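PDB 3U07: uncharacterized protein VPA0106 from Vibrio parahaemolyticus, which is of unknown function but joins DUF1254 and DUF1214 family regions in one chain and, having a signal sequence, is probably exported from the cytoplasm. Local coordinates for residues A[106-111]-A[345-350]; A[125-130]-A[310-315]; A[167-172]-A[371-376]. The protein carries 2 engineered substitutions. All coordinates share one frame; numbering follows the deposited sequence.

Contact 1: residues A[106-111]-A[345-350]; sequences GRYWIL and SEFWSV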
loop_
_atom_site.group_PDB
_atom_site.type_symbol
_atom_site.label_atom_id
_atom_site.label_comp_id
_atom_site.label_asym_id
_atom_site.label_seq_id
_atom_site.Cartn_x
_atom_site.Cartn_y
_atom_site.Cartn_z
ATOM N N GLY A 106 16.413 14.387 -7.811
ATOM C CA GLY A 106 15.082 14.950 -7.676
ATOM C C GLY A 106 13.896 14.035 -7.924
ATOM O O GLY A 106 12.810 14.295 -7.412
ATOM N N ARG A 107 14.079 12.964 -8.690
ATOM C CA ARG A 107 12.968 12.072 -8.979
ATOM C C ARG A 107 12.591 11.169 -7.810
ATOM O O ARG A 107 13.433 10.449 -7.271
ATOM C CB ARG A 107 13.275 11.215 -10.207
ATOM C CG ARG A 107 12.069 10.438 -10.726
ATOM C CD ARG A 107 12.430 9.582 -11.921
ATOM N NE ARG A 107 12.992 10.376 -13.010
ATOM C CZ ARG A 107 12.284 11.161 -13.818
ATOM N NH1 ARG A 107 10.968 11.262 -13.671
ATOM N NH2 ARG A 107 12.897 11.854 -14.769
ATOM N N TYR A 108 11.325 11.226 -7.406
ATOM C CA TYR A 108 10.841 10.388 -6.314
ATOM C C TYR A 108 10.680 8.959 -6.825
ATOM O O TYR A 108 10.242 8.739 -7.956
ATOM C CB TYR A 108 9.476 10.864 -5.803
ATOM C CG TYR A 108 8.883 9.961 -4.736
ATOM C CD1 TYR A 108 9.225 10.117 -3.393
ATOM C CD2 TYR A 108 8.022 8.919 -5.072
ATOM C CE1 TYR A 108 8.729 9.257 -2.413
ATOM C CE2 TYR A 108 7.519 8.048 -4.096
ATOM C CZ TYR A 108 7.879 8.224 -2.772
ATOM O OH TYR A 108 7.403 7.368 -1.798
ATOM N N TRP A 109 11.051 7.995 -5.990
ATOM C CA TRP A 109 10.907 6.581 -6.329
ATOM C C TRP A 109 10.862 5.794 -5.040
ATOM O O TRP A 109 11.361 6.246 -4.006
ATOM C CB TRP A 109 12.071 6.073 -7.182
ATOM C CG TRP A 109 13.409 6.140 -6.500
ATOM C CD1 TRP A 109 14.273 7.198 -6.488
ATOM C CD2 TRP A 109 14.033 5.104 -5.734
ATOM N NE1 TRP A 109 15.399 6.883 -5.766
ATOM C CE2 TRP A 109 15.280 5.604 -5.293
ATOM C CE3 TRP A 109 13.662 3.800 -5.382
ATOM C CZ2 TRP A 109 16.157 4.843 -4.512
ATOM C CZ3 TRP A 109 14.533 3.044 -4.605
ATOM C CH2 TRP A 109 15.768 3.568 -4.181
ATOM N N ILE A 110 10.252 4.619 -5.095
ATOM C CA ILE A 110 10.164 3.782 -3.912
ATOM C C ILE A 110 9.953 2.319 -4.277
ATOM O O ILE A 110 9.214 2.003 -5.213
ATOM C CB ILE A 110 9.008 4.252 -2.987
ATOM C CG1 ILE A 110 8.985 3.415 -1.707
ATOM C CG2 ILE A 110 7.672 4.163 -3.727
ATOM C CD1 ILE A 110 8.159 4.029 -0.606
ATOM N N LEU A 111 10.655 1.439 -3.569
ATOM C CA LEU A 111 10.505 -0.004 -3.749
ATOM C C LEU A 111 9.823 -0.403 -2.440
ATOM O O LEU A 111 10.397 -0.263 -1.361
ATOM C CB LEU A 111 11.861 -0.697 -3.887
ATOM C CG LEU A 111 11.869 -2.232 -3.806
ATOM C CD1 LEU A 111 10.917 -2.825 -4.839
ATOM C CD2 LEU A 111 13.288 -2.733 -4.033
ATOM N N SER A 345 8.773 16.200 3.437
ATOM C CA SER A 345 10.176 16.265 3.048
ATOM C C SER A 345 10.350 16.088 1.551
ATOM O O SER A 345 11.306 16.595 0.967
ATOM C CB SER A 345 10.986 15.181 3.774
ATOM O OG SER A 345 10.686 13.886 3.268
ATOM N N GLU A 346 9.424 15.374 0.922
ATOM C CA GLU A 346 9.536 15.126 -0.506
ATOM C C GLU A 346 8.644 16.011 -1.364
ATOM O O GLU A 346 9.131 16.907 -2.053
ATOM C CB GLU A 346 9.254 13.648 -0.792
ATOM C CG GLU A 346 10.068 12.706 0.078
ATOM C CD GLU A 346 11.532 13.100 0.135
ATOM O OE1 GLU A 346 12.199 13.094 -0.922
ATOM O OE2 GLU A 346 12.010 13.422 1.239
ATOM N N PHE A 347 7.341 15.753 -1.349
ATOM C CA PHE A 347 6.419 16.566 -2.141
ATOM C C PHE A 347 4.974 16.244 -1.800
ATOM O O PHE A 347 4.698 15.300 -1.062
ATOM C CB PHE A 347 6.662 16.346 -3.640
ATOM C CG PHE A 347 6.151 15.026 -4.167
ATOM C CD1 PHE A 347 4.900 14.942 -4.779
ATOM C CD2 PHE A 347 6.937 13.875 -4.094
ATOM C CE1 PHE A 347 4.442 13.733 -5.318
ATOM C CE2 PHE A 347 6.488 12.657 -4.627
ATOM C CZ PHE A 347 5.238 12.589 -5.242
ATOM N N TRP A 348 4.052 17.043 -2.325
ATOM C CA TRP A 348 2.637 16.809 -2.083
ATOM C C TRP A 348 1.826 17.116 -3.333
ATOM O O TRP A 348 2.338 17.700 -4.292
ATOM C CB TRP A 348 2.138 17.648 -0.904
ATOM C CG TRP A 348 2.396 19.112 -1.031
ATOM C CD1 TRP A 348 3.454 19.804 -0.521
ATOM C CD2 TRP A 348 1.581 20.072 -1.716
ATOM N NE1 TRP A 348 3.350 21.137 -0.840
ATOM C CE2 TRP A 348 2.210 21.329 -1.575
ATOM C CE3 TRP A 348 0.380 19.991 -2.435
ATOM C CZ2 TRP A 348 1.680 22.500 -2.127
ATOM C CZ3 TRP A 348 -0.148 21.157 -2.987
ATOM C CH2 TRP A 348 0.503 22.395 -2.828
ATOM N N SER A 349 0.560 16.714 -3.322
ATOM C CA SER A 349 -0.309 16.928 -4.471
ATOM C C SER A 349 -1.777 16.788 -4.080
ATOM O O SER A 349 -2.100 16.227 -3.038
ATOM C CB SER A 349 0.012 15.892 -5.548
ATOM O OG SER A 349 -0.238 14.577 -5.062
ATOM N N VAL A 350 -2.660 17.324 -4.914
ATOM C CA VAL A 350 -4.090 17.199 -4.687
ATOM C C VAL A 350 -4.623 16.792 -6.056
ATOM O O VAL A 350 -4.319 17.427 -7.063
ATOM C CB VAL A 350 -4.736 18.529 -4.176
ATOM C CG1 VAL A 350 -3.665 19.458 -3.664
ATOM C CG2 VAL A 350 -5.574 19.179 -5.251
#
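Tyr108 and Phe347 reach each other through different first torsions: Tyr108 holds CG anti to its own nitrogen (chi1 176°), while Phe347 has CG between its nitrogen and carbonyl carbon (chi1 75°). With these torsions the two side chains cross at about a right angle, and the leading corner of the phenylalanine, CE2, meets the root of the tyrosine ring. CE2 of Phe347 lies 3.6 Å from CG of Tyr108 and 3.7 Å from CB of Tyr108. It keeps a wider spacing to the ortho carbons, with Phe347 CE2 3.9 Å from Tyr108 CD1 and 4.1 Å from Tyr108 CD2. The pair is an offset edge-to-face stack, in which the rim of Phe347 is turned toward the face of Tyr108, the ring planes are inclined by 72° and the centroids are 5.5 Å apart. CG of Tyr108 sits near the plane of the phenylalanine ring. Glu346 adds a looser contact at the margin, its CB 4.4 Å from CD1 of Tyr108.

No hydrogen bond links the two segments, so what holds them here is the packing of two buried rings. A third ring, Tyr415, meets both: it stacks on Phe347 and lies at an intermediate tilt to Tyr108. Met169 also packs against the two aromatic side chains, and its backbone pairs with that of Tyr108. The cluster of three rings and Met169 thus draws on strands 161-169, 347-354 and 408-417 as well as the approach to strand 109-115. The chain turns a corner at Ser345 and Glu346, and Glu346 and Phe347 both face Tyr415 on the neighbouring strand: a classic beta bulge, standing where the antiparallel sheet of the DUF1214 region comes up against that of the DUF1254 region.

Contact 2: residues A[125-130]-A[310-315]; sequences SSRTRG and PPIEAS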
loop_
_atom_site.group_PDB
_atom_site.type_symbol
_atom_site.label_atom_id
_atom_site.label_comp_id
_atom_site.label_asym_id
_atom_site.label_seq_id
_atom_site.Cartn_x
_atom_site.Cartn_y
_atom_site.Cartn_z
ATOM N N SER A 125 13.711 3.995 -0.811
ATOM C CA SER A 125 13.270 5.095 -1.656
ATOM C C SER A 125 14.131 6.342 -1.588
ATOM O O SER A 125 15.019 6.477 -0.736
ATOM C CB SER A 125 11.831 5.479 -1.307
ATOM O OG SER A 125 11.806 6.511 -0.341
ATOM N N SER A 126 13.841 7.250 -2.514
ATOM C CA SER A 126 14.516 8.532 -2.633
ATOM C C SER A 126 14.430 9.316 -1.325
ATOM O O SER A 126 15.334 10.075 -0.983
ATOM C CB SER A 126 13.859 9.341 -3.752
ATOM O OG SER A 126 12.454 9.428 -3.548
ATOM N N ARG A 127 13.334 9.131 -0.598
ATOM C CA ARG A 127 13.132 9.833 0.664
ATOM C C ARG A 127 14.295 9.604 1.619
ATOM O O ARG A 127 14.702 10.506 2.348
ATOM C CB ARG A 127 11.837 9.362 1.335
ATOM C CG ARG A 127 11.495 10.117 2.608
ATOM C CD ARG A 127 10.228 9.574 3.263
ATOM N NE ARG A 127 10.462 8.335 4.000
ATOM C CZ ARG A 127 10.957 8.279 5.234
ATOM N NH1 ARG A 127 11.270 9.394 5.882
ATOM N NH2 ARG A 127 11.142 7.102 5.820
ATOM N N THR A 128 14.833 8.390 1.610
ATOM C CA THR A 128 15.924 8.065 2.512
ATOM C C THR A 128 17.233 7.674 1.828
ATOM O O THR A 128 18.245 7.489 2.497
ATOM C CB THR A 128 15.500 6.933 3.494
ATOM O OG1 THR A 128 15.016 5.806 2.754
ATOM C CG2 THR A 128 14.401 7.420 4.431
ATOM N N ARG A 129 17.224 7.554 0.505
ATOM C CA ARG A 129 18.442 7.184 -0.217
ATOM C C ARG A 129 18.815 8.185 -1.306
ATOM O O ARG A 129 19.921 8.140 -1.846
ATOM C CB ARG A 129 18.291 5.808 -0.879
ATOM C CG ARG A 129 18.018 4.655 0.058
ATOM C CD ARG A 129 17.792 3.390 -0.749
ATOM N NE ARG A 129 19.010 2.944 -1.423
ATOM C CZ ARG A 129 20.009 2.299 -0.822
ATOM N NH1 ARG A 129 19.941 2.018 0.474
ATOM N NH2 ARG A 129 21.075 1.927 -1.518
ATOM N N GLY A 130 17.900 9.090 -1.627
ATOM C CA GLY A 130 18.178 10.041 -2.687
ATOM C C GLY A 130 18.179 9.283 -4.005
ATOM O O GLY A 130 17.294 8.470 -4.269
ATOM N N PRO A 310 3.292 2.748 4.745
ATOM C CA PRO A 310 3.275 3.278 6.110
ATOM C C PRO A 310 3.170 4.797 5.912
ATOM O O PRO A 310 3.750 5.344 4.975
ATOM C CB PRO A 310 4.634 2.856 6.658
ATOM C CG PRO A 310 4.866 1.530 5.948
ATOM C CD PRO A 310 4.453 1.864 4.532
ATOM N N PRO A 311 2.442 5.498 6.788
ATOM C CA PRO A 311 2.293 6.951 6.644
ATOM C C PRO A 311 3.544 7.821 6.489
ATOM O O PRO A 311 3.465 8.897 5.896
ATOM C CB PRO A 311 1.457 7.333 7.864
ATOM C CG PRO A 311 1.795 6.269 8.862
ATOM C CD PRO A 311 1.793 5.026 8.022
ATOM N N ILE A 312 4.687 7.371 6.999
ATOM C CA ILE A 312 5.917 8.154 6.888
ATOM C C ILE A 312 6.395 8.230 5.439
ATOM O O ILE A 312 7.118 9.150 5.065
ATOM C CB ILE A 312 7.047 7.570 7.782
ATOM C CG1 ILE A 312 8.241 8.533 7.816
ATOM C CG2 ILE A 312 7.480 6.207 7.261
ATOM C CD1 ILE A 312 9.311 8.149 8.832
ATOM N N GLU A 313 5.981 7.266 4.622
ATOM C CA GLU A 313 6.370 7.252 3.216
ATOM C C GLU A 313 5.304 7.975 2.404
ATOM O O GLU A 313 5.611 8.696 1.454
ATOM C CB GLU A 313 6.490 5.819 2.694
ATOM C CG GLU A 313 7.451 4.923 3.460
ATOM C CD GLU A 313 8.878 5.437 3.446
ATOM O OE1 GLU A 313 9.225 6.221 2.540
ATOM O OE2 GLU A 313 9.656 5.041 4.336
ATOM N N ALA A 314 4.049 7.762 2.780
ATOM C CA ALA A 314 2.927 8.385 2.087
ATOM C C ALA A 314 1.687 8.438 2.968
ATOM O O ALA A 314 1.268 7.434 3.535
ATOM C CB ALA A 314 2.614 7.619 0.801
ATOM N N SER A 315 1.118 9.629 3.092
ATOM C CA SER A 315 -0.098 9.824 3.872
ATOM C C SER A 315 -1.096 10.456 2.921
ATOM O O SER A 315 -0.719 10.942 1.851
ATOM C CB SER A 315 0.154 10.748 5.060
ATOM O OG SER A 315 0.893 10.090 6.070
HETATM O O HOH W 1 12.250 4.885 2.895
#
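The guanidinium of Arg127 is sandwiched between Ile312 CG1 on one face, offset toward the rim, and Thr128 CG2 over the centre of the opposite face, while OE1 of Glu313 lies at its edge. The edge contact belongs to a bidentate, side-on salt bridge that ties helix 126-129 to the loop ahead of strand 315-319. NE of Arg127 donates to OE1 of Glu313 at 2.9 Å (158°), and NH2 of Arg127 donates to OE2 of Glu313, also at 2.9 Å (154°). Both oxygens lie close to the guanidinium plane, but they are approached from above the carboxylate plane, because the two flat groups are turned 60° apart. A bend at the third torsion of Arg127 turns its NE and NH2 edge toward the acid.

The two bonds, together with the carbons on both faces, should restrict rotation of the guanidinium. At the start of the short helix Ser125 occupies the N-cap, its OG accepting from N of Arg127 at 3.0 Å. Ile110 and Ala123 pack on Glu313, placing the acid beside the sheet that contains strands 109-115 and 120-125. OE2 of Glu313 has a further partner: OG1 of Thr128 donates to a water 2.9 Å away, and that water donates to OE2 of Glu313 at 3.0 Å.

Contact 3: residues A[167-172]-A[371-376]; sequences RIMAVN and GDRTMK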
loop_
_atom_site.group_PDB
_atom_site.type_symbol
_atom_site.label_atom_id
_atom_site.label_comp_id
_atom_site.label_asym_id
_atom_site.label_seq_id
_atom_site.Cartn_x
_atom_site.Cartn_y
_atom_site.Cartn_z
ATOM N N ARG A 167 7.242 2.403 -7.382
ATOM C CA ARG A 167 6.631 3.628 -7.891
ATOM C C ARG A 167 7.725 4.606 -8.285
ATOM O O ARG A 167 8.655 4.851 -7.517
ATOM C CB ARG A 167 5.748 4.295 -6.832
ATOM C CG ARG A 167 4.591 3.456 -6.325
ATOM C CD ARG A 167 3.821 4.214 -5.255
ATOM N NE ARG A 167 2.828 3.377 -4.587
ATOM C CZ ARG A 167 1.891 3.837 -3.762
ATOM N NH1 ARG A 167 1.808 5.138 -3.503
ATOM N NH2 ARG A 167 1.035 2.996 -3.194
ATOM N N ILE A 168 7.607 5.160 -9.486
ATOM C CA ILE A 168 8.566 6.134 -9.986
ATOM C C ILE A 168 7.822 7.381 -10.473
ATOM O O ILE A 168 7.002 7.305 -11.385
ATOM C CB ILE A 168 9.400 5.554 -11.145
ATOM C CG1 ILE A 168 10.192 4.336 -10.655
ATOM C CG2 ILE A 168 10.355 6.615 -11.679
ATOM C CD1 ILE A 168 10.953 3.608 -11.753
HETATM N N MSE A 169 8.117 8.514 -9.841
HETATM C CA MSE A 169 7.514 9.803 -10.171
HETATM C C MSE A 169 7.772 10.232 -11.615
HETATM O O MSE A 169 8.860 10.027 -12.163
HETATM C CB MSE A 169 8.056 10.891 -9.232
HETATM C CG MSE A 169 7.780 12.334 -9.684
HETATM SE SE MSE A 169 9.053 13.668 -9.010
HETATM C CE MSE A 169 8.247 14.041 -7.301
ATOM N N ALA A 170 6.751 10.835 -12.214
ATOM C CA ALA A 170 6.798 11.353 -13.577
ATOM C C ALA A 170 5.811 12.522 -13.531
ATOM O O ALA A 170 4.613 12.322 -13.315
ATOM C CB ALA A 170 6.335 10.302 -14.554
ATOM N N VAL A 171 6.310 13.738 -13.728
ATOM C CA VAL A 171 5.453 14.916 -13.631
ATOM C C VAL A 171 4.795 15.402 -14.919
ATOM O O VAL A 171 3.905 16.252 -14.876
ATOM C CB VAL A 171 6.216 16.078 -12.952
ATOM C CG1 VAL A 171 5.288 16.820 -12.002
ATOM C CG2 VAL A 171 7.422 15.535 -12.201
ATOM N N ASN A 172 5.241 14.884 -16.057
ATOM C CA ASN A 172 4.638 15.222 -17.343
ATOM C C ASN A 172 4.969 14.129 -18.352
ATOM O O ASN A 172 5.866 13.320 -18.124
ATOM C CB ASN A 172 5.074 16.612 -17.845
ATOM C CG ASN A 172 6.525 16.672 -18.269
ATOM O OD1 ASN A 172 6.976 15.898 -19.115
ATOM N ND2 ASN A 172 7.263 17.616 -17.699
ATOM N N GLY A 371 0.393 20.518 -7.441
ATOM C CA GLY A 371 1.228 20.251 -6.285
ATOM C C GLY A 371 2.391 21.214 -6.207
ATOM O O GLY A 371 2.456 22.160 -6.990
ATOM N N ASP A 372 3.314 20.979 -5.279
ATOM C CA ASP A 372 4.458 21.867 -5.133
ATOM C C ASP A 372 5.409 21.812 -6.325
ATOM O O ASP A 372 6.181 22.741 -6.546
ATOM C CB ASP A 372 5.208 21.577 -3.823
ATOM C CG ASP A 372 5.692 20.140 -3.719
ATOM O OD1 ASP A 372 4.860 19.216 -3.819
ATOM O OD2 ASP A 372 6.909 19.939 -3.527
ATOM N N ARG A 373 5.341 20.735 -7.103
ATOM C CA ARG A 373 6.195 20.591 -8.281
ATOM C C ARG A 373 5.631 21.345 -9.485
ATOM O O ARG A 373 6.323 21.520 -10.487
ATOM C CB ARG A 373 6.352 19.109 -8.653
ATOM C CG ARG A 373 7.140 18.286 -7.648
ATOM C CD ARG A 373 8.626 18.631 -7.677
ATOM N NE ARG A 373 9.309 18.076 -8.844
ATOM C CZ ARG A 373 10.282 17.170 -8.781
ATOM N NH1 ARG A 373 10.690 16.714 -7.603
ATOM N NH2 ARG A 373 10.847 16.719 -9.894
ATOM N N THR A 374 4.381 21.792 -9.387
ATOM C CA THR A 374 3.747 22.508 -10.492
ATOM C C THR A 374 3.219 23.894 -10.129
ATOM O O THR A 374 2.683 24.600 -10.982
ATOM C CB THR A 374 2.590 21.678 -11.094
ATOM O OG1 THR A 374 1.627 21.380 -10.075
ATOM C CG2 THR A 374 3.119 20.375 -11.679
HETATM N N MSE A 375 3.369 24.283 -8.867
HETATM C CA MSE A 375 2.917 25.600 -8.412
HETATM C C MSE A 375 3.966 26.241 -7.514
HETATM O O MSE A 375 4.843 25.557 -6.983
HETATM C CB MSE A 375 1.635 25.507 -7.579
HETATM C CG MSE A 375 0.457 24.791 -8.186
HETATM SE SE MSE A 375 -1.066 25.085 -7.015
HETATM C CE MSE A 375 -0.577 23.937 -5.560
ATOM N N LYS A 376 3.860 27.553 -7.335
ATOM C CA LYS A 376 4.765 28.286 -6.456
ATOM C C LYS A 376 3.933 29.117 -5.481
ATOM O O LYS A 376 2.939 29.732 -5.862
ATOM C CB LYS A 376 5.713 29.189 -7.256
ATOM C CG LYS A 376 7.104 28.581 -7.481
ATOM C CD LYS A 376 7.079 27.423 -8.472
ATOM C CE LYS A 376 8.458 26.786 -8.643
ATOM N NZ LYS A 376 8.809 25.858 -7.529
#
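The hydroxyl of Thr374, a residue whose methyl touches Val171, accepts a hydrogen bond from the backbone of its own segment: N of Gly371 lies 3.0 Å from OG1 of Thr374, with an N-H...O angle of 152°. The backbone answers in reverse, N of Thr374 donating to O of Gly371 at 3.1 Å. These two bonds tie the ends of Gly371-Thr374 together, with Arg373 and Thr374 on the side of the other segment. CG2 of Thr374 is 4.2 Å from CG1 of Val171, and the same valine methyl is 4.2 Å from CB of Arg373.

Farther out, Arg373 meets Met169, present as selenomethionine. SE of Met169 sits over one face of the guanidinium, displaced toward the rim, 3.6 Å from NH2 of Arg373. The terminal methyl continues the contact, with CE of Met169 3.6 Å from NH1 of Arg373. The arginine arrives by folding back on itself at chi2 (-72°) and chi3 (-75°), and the selenomethionine bends at its last torsion.

With its helical backbone angles at Asp372 and Arg373, the closed corner is a type I beta turn in the DUF1214 region. It faces the end of strand 161-169 in the DUF1254 region, just ahead of helix 173-183, whose N-cap is Asn172. A polar link accompanies the packing: NH1 of Arg373 donates to O of Gly106, so the guanidinium is held by a carbonyl as well as covered on one face by selenium. From the second position of the turn, OD1 of Asp372 accepts from N of Trp348 on the adjacent strand. CG2 of Val171 approaches the Arg373 guanidinium obliquely.

All three contacts join the DUF1254 region to the DUF1214 region, the first three segments in sequence (106-111, 125-130, 167-172) meeting the last three. Contact 1 lies centrally, its centre about 8 Å from the centre of each of the others; contacts 2 and 3 have centres about 15 Å apart and do not touch. Strand 109-115 starts in the first segment, while strands 120-125 and 161-169 of the same antiparallel sheet end in the next two. Contact 2 falls within the chain span of contact 1, while contact 3 crosses both. The contacts thus form a row, with contact 1 touching both others, across the interface between regions distant in sequence.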